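Local structure of capsular polysaccharide biosynthesis protein (Burkholderia pseudomallei, 4BQN) at residues A[290-295]-A[300-305]; A[103-108]-A[147-152]; A[51-56]-A[80-85]. The protein binds coenzyme A and probably acts as an acetyltransferase in the biosynthesis of the capsular polysaccharide. The protein carries 1 engineered substitution. One frame throughout, in Å; residues are numbered along the deposited sequence. Where two conformers were deposited one is given.

Contact 1 (A[290-295]-A[300-305]); sequences AFFDRV and RWVRTA. With COA (coenzyme A), chain C.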
# COMPACT_ATOMS: atom_id res chain seq x y z
N ALA A 290 -5.87 20.96 8.53
CA ALA A 290 -6.71 20.44 7.46
C ALA A 290 -6.34 18.98 7.14
O ALA A 290 -7.21 18.14 6.92
CB ALA A 290 -6.61 21.29 6.21
N PHE A 291 -5.04 18.70 7.14
CA PHE A 291 -4.56 17.34 6.90
C PHE A 291 -5.05 16.40 8.00
O PHE A 291 -5.62 15.32 7.71
CB PHE A 291 -3.01 17.33 6.84
CG PHE A 291 -2.41 15.96 6.89
CD1 PHE A 291 -2.63 15.04 5.87
CD2 PHE A 291 -1.58 15.59 7.95
CE1 PHE A 291 -2.07 13.77 5.92
CE2 PHE A 291 -1.02 14.32 8.00
CZ PHE A 291 -1.26 13.41 6.98
N PHE A 292 -4.87 16.80 9.25
CA PHE A 292 -5.28 15.93 10.34
C PHE A 292 -6.79 15.69 10.29
O PHE A 292 -7.24 14.56 10.49
CB PHE A 292 -4.91 16.51 11.70
CG PHE A 292 -5.33 15.63 12.84
CD1 PHE A 292 -4.70 14.40 13.04
CD2 PHE A 292 -6.37 15.99 13.69
CE1 PHE A 292 -5.10 13.55 14.06
CE2 PHE A 292 -6.76 15.16 14.72
CZ PHE A 292 -6.12 13.94 14.92
N ASP A 293 -7.57 16.73 10.02
CA ASP A 293 -9.02 16.58 9.95
C ASP A 293 -9.42 15.59 8.85
O ASP A 293 -10.35 14.79 9.02
CB ASP A 293 -9.71 17.93 9.68
CG ASP A 293 -9.73 18.85 10.89
OD1 ASP A 293 -9.36 18.43 12.01
OD2 ASP A 293 -10.13 20.02 10.70
N ARG A 294 -8.74 15.67 7.71
CA ARG A 294 -9.03 14.78 6.60
C ARG A 294 -8.74 13.32 6.97
O ARG A 294 -9.54 12.43 6.69
CB ARG A 294 -8.25 15.20 5.36
CG ARG A 294 -8.61 14.42 4.10
CD ARG A 294 -7.89 15.02 2.91
NE ARG A 294 -8.29 14.46 1.62
CZ ARG A 294 -7.71 13.42 1.04
NH1 ARG A 294 -6.71 12.80 1.63
NH2 ARG A 294 -8.15 13.01 -0.14
N VAL A 295 -7.60 13.08 7.61
CA VAL A 295 -7.25 11.72 8.06
C VAL A 295 -8.24 11.23 9.14
O VAL A 295 -8.72 10.09 9.09
CB VAL A 295 -5.80 11.66 8.59
CG1 VAL A 295 -5.48 10.28 9.17
CG2 VAL A 295 -4.83 11.98 7.47
N ARG A 300 -11.98 6.95 13.64
CA ARG A 300 -12.36 7.36 14.99
C ARG A 300 -11.23 7.16 16.01
O ARG A 300 -11.06 7.96 16.94
CB ARG A 300 -13.61 6.57 15.44
CG ARG A 300 -14.30 7.11 16.68
CD ARG A 300 -15.61 6.38 16.94
NE ARG A 300 -15.36 5.01 17.38
CZ ARG A 300 -16.04 4.38 18.33
NH1 ARG A 300 -17.03 5.01 18.97
NH2 ARG A 300 -15.73 3.14 18.66
N TRP A 301 -10.47 6.09 15.82
CA TRP A 301 -9.43 5.71 16.78
C TRP A 301 -8.30 6.73 16.86
O TRP A 301 -7.60 6.79 17.87
CB TRP A 301 -8.84 4.33 16.46
CG TRP A 301 -8.50 4.18 15.01
CD1 TRP A 301 -7.29 4.37 14.42
CD2 TRP A 301 -9.41 3.83 13.96
NE1 TRP A 301 -7.39 4.16 13.05
CE2 TRP A 301 -8.69 3.83 12.75
CE3 TRP A 301 -10.79 3.53 13.94
CZ2 TRP A 301 -9.28 3.52 11.52
CZ3 TRP A 301 -11.37 3.23 12.72
CH2 TRP A 301 -10.63 3.24 11.52
N VAL A 302 -8.10 7.53 15.81
CA VAL A 302 -7.06 8.55 15.81
C VAL A 302 -7.38 9.67 16.83
O VAL A 302 -6.57 10.00 17.69
CB VAL A 302 -6.87 9.11 14.39
CG1 VAL A 302 -5.82 10.19 14.39
CG2 VAL A 302 -6.47 7.99 13.43
N ARG A 303 -8.58 10.26 16.73
CA ARG A 303 -8.95 11.28 17.73
C ARG A 303 -9.08 10.68 19.12
O ARG A 303 -8.78 11.34 20.11
CB ARG A 303 -10.21 12.06 17.37
CG ARG A 303 -10.00 13.15 16.33
CD ARG A 303 -11.23 14.04 16.18
NE ARG A 303 -11.23 14.72 14.88
CZ ARG A 303 -10.59 15.85 14.61
NH1 ARG A 303 -9.86 16.45 15.56
NH2 ARG A 303 -10.66 16.37 13.39
N THR A 304 -9.54 9.43 19.20
CA THR A 304 -9.66 8.76 20.48
C THR A 304 -8.30 8.59 21.15
O THR A 304 -8.16 8.86 22.35
CB THR A 304 -10.35 7.40 20.33
OG1 THR A 304 -11.71 7.62 19.95
CG2 THR A 304 -10.33 6.60 21.63
N ALA A 305 -7.29 8.16 20.39
CA ALA A 305 -5.94 8.02 20.94
C ALA A 305 -5.38 9.37 21.41
O ALA A 305 -4.78 9.46 22.48
CB ALA A 305 -5.00 7.38 19.93
N1A COA C . -8.08 2.40 2.79
C2A COA C . -7.88 3.73 2.97
N3A COA C . -7.39 4.53 2.01
C4A COA C . -7.11 4.02 0.80
C5A COA C . -7.31 2.60 0.53
C6A COA C . -7.82 1.78 1.62
N6A COA C . -8.02 0.46 1.44
N7A COA C . -6.94 2.35 -0.75
C8A COA C . -6.55 3.54 -1.27
N9A COA C . -6.63 4.52 -0.34
C1B COA C . -6.35 5.95 -0.50
C2B COA C . -5.22 6.30 -1.45
O2B COA C . -3.96 6.28 -0.76
C3B COA C . -5.65 7.69 -1.87
O3B COA C . -5.33 8.58 -0.78
P3B COA C . -5.37 10.18 -0.94
O7A COA C . -4.80 10.66 0.37
O8A COA C . -4.48 10.47 -2.12
O9A COA C . -6.82 10.55 -1.16
C4B COA C . -7.17 7.57 -1.97
O4B COA C . -7.53 6.48 -1.11
C5B COA C . -7.70 7.31 -3.38
O5B COA C . -7.04 6.14 -3.87
P1A COA C . -7.83 4.98 -4.61
O1A COA C . -6.83 3.88 -4.82
O2A COA C . -9.09 4.64 -3.88
O3A COA C . -8.29 5.58 -6.02
P2A COA C . -7.55 6.24 -7.28
O4A COA C . -7.99 7.68 -7.36
O5A COA C . -7.87 5.34 -8.45
O6A COA C . -5.99 6.22 -6.97
CBP COA C . -3.73 5.47 -6.61
CCP COA C . -5.10 5.10 -7.20
CDP COA C . -2.75 4.33 -6.81
CEP COA C . -3.20 6.66 -7.39
CAP COA C . -3.93 5.80 -5.11
OAP COA C . -4.24 4.61 -4.39
C9P COA C . -2.81 6.52 -4.38
O9P COA C . -2.71 7.74 -4.44
N8P COA C . -1.97 5.79 -3.64
C7P COA C . -0.90 6.40 -2.85
C6P COA C . 0.30 6.87 -3.66
C5P COA C . 0.90 5.67 -4.34
O5P COA C . 0.55 5.34 -5.46
N4P COA C . 1.82 5.03 -3.65
C3P COA C . 2.49 3.87 -4.17
C2P COA C . 2.29 2.71 -3.23
S1P COA C . 2.56 1.23 -4.13
O HOH W 1 -11.98 15.23 11.20

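Contact 2 (A[103-108]-A[147-152]); sequences YHPTVN and ASLRID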
# COMPACT_ATOMS: atom_id res chain seq x y z
N TYR A 103 -1.41 -2.19 10.90
CA TYR A 103 -0.18 -2.24 11.71
C TYR A 103 0.22 -0.88 12.24
O TYR A 103 0.82 -0.78 13.32
CB TYR A 103 0.99 -2.79 10.90
CG TYR A 103 0.75 -4.19 10.40
CD1 TYR A 103 0.81 -5.28 11.27
CD2 TYR A 103 0.50 -4.43 9.05
CE1 TYR A 103 0.59 -6.57 10.80
CE2 TYR A 103 0.28 -5.71 8.58
CZ TYR A 103 0.34 -6.78 9.45
OH TYR A 103 0.14 -8.04 8.95
N HIS A 104 -0.07 0.16 11.46
CA HIS A 104 0.46 1.51 11.72
C HIS A 104 -0.69 2.49 11.63
O HIS A 104 -0.77 3.29 10.69
CB HIS A 104 1.59 1.88 10.74
CG HIS A 104 2.42 0.71 10.30
ND1 HIS A 104 2.35 0.20 9.02
CD2 HIS A 104 3.34 -0.04 10.96
CE1 HIS A 104 3.18 -0.82 8.92
NE2 HIS A 104 3.80 -0.99 10.08
N PRO A 105 -1.60 2.46 12.61
CA PRO A 105 -2.84 3.21 12.43
C PRO A 105 -2.63 4.73 12.52
O PRO A 105 -3.55 5.48 12.21
CB PRO A 105 -3.74 2.71 13.59
CG PRO A 105 -3.12 1.43 14.04
CD PRO A 105 -1.65 1.58 13.79
N THR A 106 -1.44 5.16 12.94
CA THR A 106 -1.15 6.59 13.04
C THR A 106 -0.48 7.15 11.77
O THR A 106 -0.18 8.34 11.73
CB THR A 106 -0.22 6.89 14.23
OG1 THR A 106 1.05 6.28 14.00
CG2 THR A 106 -0.81 6.37 15.54
N VAL A 107 -0.24 6.31 10.76
CA VAL A 107 0.60 6.69 9.62
C VAL A 107 -0.26 6.93 8.39
O VAL A 107 -1.16 6.16 8.09
CB VAL A 107 1.69 5.62 9.33
CG1 VAL A 107 2.49 5.94 8.08
CG2 VAL A 107 2.61 5.45 10.53
N ASN A 108 0.05 7.98 7.65
CA ASN A 108 -0.54 8.19 6.34
C ASN A 108 0.47 8.91 5.45
O ASN A 108 1.67 8.87 5.73
CB ASN A 108 -1.90 8.89 6.45
CG ASN A 108 -2.83 8.47 5.33
OD1 ASN A 108 -2.64 8.85 4.18
ND2 ASN A 108 -3.83 7.65 5.64
N ALA A 147 -1.76 1.84 23.90
CA ALA A 147 -2.80 1.18 24.70
C ALA A 147 -4.18 1.51 24.15
O ALA A 147 -5.04 0.64 24.08
CB ALA A 147 -2.68 1.60 26.16
N SER A 148 -4.38 2.75 23.71
CA SER A 148 -5.65 3.14 23.10
C SER A 148 -5.89 2.38 21.80
O SER A 148 -6.97 1.83 21.58
CB SER A 148 -5.66 4.64 22.82
OG SER A 148 -6.93 5.03 22.32
N LEU A 149 -4.88 2.33 20.94
CA LEU A 149 -4.98 1.59 19.70
C LEU A 149 -5.27 0.11 19.96
O LEU A 149 -6.05 -0.51 19.24
CB LEU A 149 -3.71 1.76 18.87
CG LEU A 149 -3.38 3.19 18.44
CD1 LEU A 149 -2.02 3.24 17.75
CD2 LEU A 149 -4.47 3.75 17.53
N ARG A 150 -4.64 -0.45 20.99
CA ARG A 150 -4.86 -1.86 21.32
C ARG A 150 -6.32 -2.10 21.71
O ARG A 150 -6.94 -3.07 21.25
CB ARG A 150 -3.91 -2.35 22.42
CG ARG A 150 -4.24 -3.76 22.88
CD ARG A 150 -3.02 -4.36 23.53
NE ARG A 150 -3.18 -5.78 23.78
CZ ARG A 150 -2.18 -6.63 24.01
NH1 ARG A 150 -0.92 -6.20 24.00
NH2 ARG A 150 -2.43 -7.91 24.23
N ILE A 151 -6.86 -1.23 22.55
CA ILE A 151 -8.28 -1.32 22.90
C ILE A 151 -9.16 -1.28 21.64
O ILE A 151 -10.18 -1.97 21.56
CB ILE A 151 -8.67 -0.22 23.91
CG1 ILE A 151 -8.02 -0.53 25.27
CG2 ILE A 151 -10.18 -0.07 24.04
CD1 ILE A 151 -7.96 0.65 26.23
N ASP A 152 -8.72 -0.51 20.64
CA ASP A 152 -9.50 -0.31 19.43
C ASP A 152 -9.11 -1.21 18.26
O ASP A 152 -9.56 -0.97 17.14
CB ASP A 152 -9.39 1.16 18.99
CG ASP A 152 -10.09 2.10 19.95
OD1 ASP A 152 -10.94 1.63 20.74
OD2 ASP A 152 -9.79 3.32 19.91

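Contact 3 (A[51-56]-A[80-85]); sequences RHLAET and VFLRNS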
# COMPACT_ATOMS: atom_id res chain seq x y z
N ARG A 51 2.79 6.23 -25.67
CA ARG A 51 3.45 5.15 -26.39
C ARG A 51 2.84 3.80 -26.01
O ARG A 51 2.63 2.93 -26.86
CB ARG A 51 4.94 5.18 -26.08
CG ARG A 51 5.81 4.27 -26.93
CD ARG A 51 7.30 4.53 -26.72
NE ARG A 51 7.56 5.87 -26.19
CZ ARG A 51 8.08 6.13 -24.99
NH1 ARG A 51 8.44 5.14 -24.18
NH2 ARG A 51 8.25 7.39 -24.61
N HIS A 52 2.56 3.62 -24.72
CA HIS A 52 1.99 2.35 -24.30
C HIS A 52 0.60 2.15 -24.87
O HIS A 52 0.26 1.03 -25.24
CB HIS A 52 1.97 2.23 -22.78
CG HIS A 52 3.32 2.06 -22.18
ND1 HIS A 52 4.22 1.12 -22.63
CD2 HIS A 52 3.93 2.71 -21.16
CE1 HIS A 52 5.34 1.21 -21.93
NE2 HIS A 52 5.18 2.16 -21.03
N LEU A 53 -0.21 3.21 -24.94
CA LEU A 53 -1.54 3.09 -25.54
C LEU A 53 -1.44 2.69 -27.00
O LEU A 53 -2.24 1.88 -27.48
CB LEU A 53 -2.32 4.39 -25.41
CG LEU A 53 -3.84 4.24 -25.54
CD1 LEU A 53 -4.46 3.80 -24.22
CD2 LEU A 53 -4.46 5.54 -26.02
N ALA A 54 -0.46 3.26 -27.71
CA ALA A 54 -0.30 3.04 -29.14
C ALA A 54 0.40 1.72 -29.49
O ALA A 54 0.05 1.07 -30.48
CB ALA A 54 0.46 4.20 -29.77
N GLU A 55 1.39 1.34 -28.68
CA GLU A 55 2.36 0.31 -29.10
C GLU A 55 2.43 -0.89 -28.16
O GLU A 55 2.82 -1.98 -28.57
CB GLU A 55 3.76 0.93 -29.23
CG GLU A 55 3.89 1.97 -30.34
CD GLU A 55 5.28 2.59 -30.42
OE1 GLU A 55 6.23 2.02 -29.83
OE2 GLU A 55 5.42 3.64 -31.08
N THR A 56 2.10 -0.70 -26.89
CA THR A 56 2.22 -1.79 -25.93
C THR A 56 0.91 -2.53 -25.78
O THR A 56 0.82 -3.72 -26.08
CB THR A 56 2.68 -1.27 -24.55
OG1 THR A 56 3.95 -0.62 -24.69
CG2 THR A 56 2.80 -2.41 -23.54
N VAL A 80 -9.56 2.41 -16.94
CA VAL A 80 -10.63 2.27 -17.94
C VAL A 80 -10.10 2.59 -19.35
O VAL A 80 -10.35 1.85 -20.30
CB VAL A 80 -11.83 3.18 -17.59
CG1 VAL A 80 -12.71 3.45 -18.81
CG2 VAL A 80 -12.65 2.54 -16.48
N PHE A 81 -9.36 3.69 -19.48
CA PHE A 81 -8.92 4.15 -20.78
C PHE A 81 -7.84 3.23 -21.33
O PHE A 81 -7.85 2.87 -22.51
CB PHE A 81 -8.40 5.59 -20.65
CG PHE A 81 -8.02 6.23 -21.95
CD1 PHE A 81 -8.99 6.66 -22.85
CD2 PHE A 81 -6.68 6.45 -22.26
CE1 PHE A 81 -8.64 7.28 -24.03
CE2 PHE A 81 -6.32 7.08 -23.44
CZ PHE A 81 -7.31 7.49 -24.33
N LEU A 82 -6.90 2.83 -20.48
CA LEU A 82 -5.83 1.94 -20.91
C LEU A 82 -6.35 0.57 -21.34
O LEU A 82 -5.97 0.07 -22.40
CB LEU A 82 -4.77 1.81 -19.81
CG LEU A 82 -4.00 3.12 -19.55
CD1 LEU A 82 -3.31 3.05 -18.20
CD2 LEU A 82 -3.01 3.43 -20.66
N ARG A 83 -7.22 -0.04 -20.54
CA ARG A 83 -7.68 -1.37 -20.88
C ARG A 83 -8.58 -1.37 -22.12
O ARG A 83 -8.69 -2.37 -22.82
CB ARG A 83 -8.34 -2.10 -19.70
CG ARG A 83 -9.67 -1.54 -19.23
CD ARG A 83 -9.97 -2.14 -17.87
NE ARG A 83 -11.10 -1.54 -17.16
CZ ARG A 83 -12.39 -1.84 -17.37
NH1 ARG A 83 -12.75 -2.68 -18.33
NH2 ARG A 83 -13.33 -1.27 -16.62
N ASN A 84 -9.19 -0.22 -22.43
CA ASN A 84 -9.98 -0.07 -23.65
C ASN A 84 -9.18 -0.30 -24.93
O ASN A 84 -9.76 -0.64 -25.97
CB ASN A 84 -10.64 1.31 -23.69
CG ASN A 84 -11.62 1.45 -24.83
OD1 ASN A 84 -12.61 0.73 -24.90
ND2 ASN A 84 -11.33 2.38 -25.74
N SER A 85 -7.86 -0.15 -24.87
CA SER A 85 -7.01 -0.31 -26.04
C SER A 85 -6.50 -1.73 -26.25
O SER A 85 -5.72 -2.00 -27.18
CB SER A 85 -5.84 0.68 -25.98
OG SER A 85 -6.29 1.97 -26.36
O HOH W 2 -4.35 2.10 -29.00

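Contact 1 (A[290-295]-A[300-305])
Arg303 NH2 is gripped by two partners at the edge of its guanidinium group: it donates to Asp293 OD1 at 2.8 Å in a fairly straight salt bridge, and to a water that in turn donates to Asp293 O. The acceptor lies almost in the guanidinium plane, yet the nitrogen stands well above the carboxylate plane, 48° out of it, and the two flat groups are strongly tilted against each other. This is a single-pronged pair, with OD1 alone of the carboxylate oxygens taking part. With the water-bridged carbonyl, the acid is tied to the arginine through both its side chain and its backbone.

One face of the same guanidinium receives the rim of Phe292, where CE2 lies 3.5 Å from Arg303 NH1. The ring plane stands nearly perpendicular to the guanidinium, at 82°, and it is the ring edge that meets the nitrogen, so the geometry is not that of a cation over the aromatic face. Across the ring from CE2, Phe292 CE1 meets Val302 CG1 obliquely at 3.5 Å, in one of two modelled conformers of the valine, the two side chains sliding past each other in opposite directions. Phe292 CG is anti to the backbone N, which carries the ring out toward the partner helix.

The two segments belong to consecutive helices, 285-296 and 300-310, joined by a short connection; the segment axes approach to 10.4 Å and run at 123°, strongly splayed from antiparallel. Phe292 and Val302 lie buried, and Val302 also rests on Leu124 of helix 123-130.

Arg294 leaves the first helix away from this interface. Its extended chain brings NH1 to O7A and NH2 to O9A of the 3'-phosphate of coenzyme A, at 3.1 and 3.0 Å, while Tyr111 makes a cation-pi contact with it.

Contact 2 (A[103-108]-A[147-152])
Leu149 approaches the turn around Pro105 and Thr106 with its two methyl groups divided between them. CD2 meets Pro105 CB at 4.1 Å and CD1 meets Thr106 CG2 at 4.0 Å, so the forked end of the leucine straddles two successive residues of the loop. The leucine and threonine side chains cross at about a right angle, and their meeting is confined to one methyl from each. Pro105 offers CB, and its bond from CA points toward the helix.

Two torsions set up this pairing. In Leu149, CG lies beside the backbone N and anti to the carbonyl carbon (chi1 -62°), while Thr106 OG1 sits between its own N and carbonyl carbon (chi1 66°). The threonine torsion sends its two branches to different partners: CG2 meets the leucine, and the hydroxyl bonds to Asp122 OD2, outside the contact.

The loop residues form a type I beta turn from His104 to Val107, closed by Val107 N to His104 O at 3.1 Å, which leads into the short strand 107-108. Leu149 lies in the last turn of helix 142-151, which thereby packs against the turn within the WcbI family region.

No hydrogen bond joins the two segments. The contact is a buried, purely apolar one, and its cohesion would come from dispersion and the exclusion of water, with the threonine's polar end satisfied elsewhere.

Contact 3 (A[51-56]-A[80-85])
The Phe81 ring meets Leu53 obliquely, with CD2 of the leucine 3.5 Å from Phe81 CE2, and the two side chains cross at about a right angle. The other flat group, the imidazole of His52, has Thr56 OG1 in its plane at the edge, 2.7 Å from ND1, while its NE2 is bonded to Glu39. Phe81 belongs to the packing that joins helix 46-56 to helix 79-83 and the loop residue Ser85 that follows it, whereas the histidine bond spans a wider, pi-type turn at 52-56 within helix 46-56. The helices precede and follow strand 62-65 of a four-stranded parallel sheet of order 2-1-3-4, consistent with a Rossmann-like alpha/beta fold; Leu82 also touches Phe63 of that strand.

Leu53 is the centre of the interface. With CG anti to its backbone N (chi1 -159°), the side chain extends across to the second helix and, in one of its two modelled conformers, divides its methyls there: CD2 goes to Phe81, CD1 to Leu82 CD2 at 3.9 Å and to Ser85.

A water also bridges the segments, donating to Leu53 O at 2.6 Å and making a weak bond with Ser85 OG, which in one of two serine conformers lies 3.4 Å from Leu53 CD1.

Overall arrangement
Contacts 1 and 2 are neighbours, their centres 12 Å apart, and they touch where helix 300-310 rests on the end of helix 142-151: Ala305 CA lies 3.4 Å from Ser148 OG, and Trp301 and Thr304 pack on Asp152. Contact 3 is remote, its centre about 39 Å from that of contact 1 and 41 Å from that of contact 2, and lies across the chain's centre from contact 2. Contact 2 is fully buried and wholly apolar; contacts 1 and 3, only partly buried, combine apolar packing with a bridging water, weakly held at one end in contact 3, and contact 1 alone has a salt bridge across its segments. Contact 1 also holds a residue that binds coenzyme A directly.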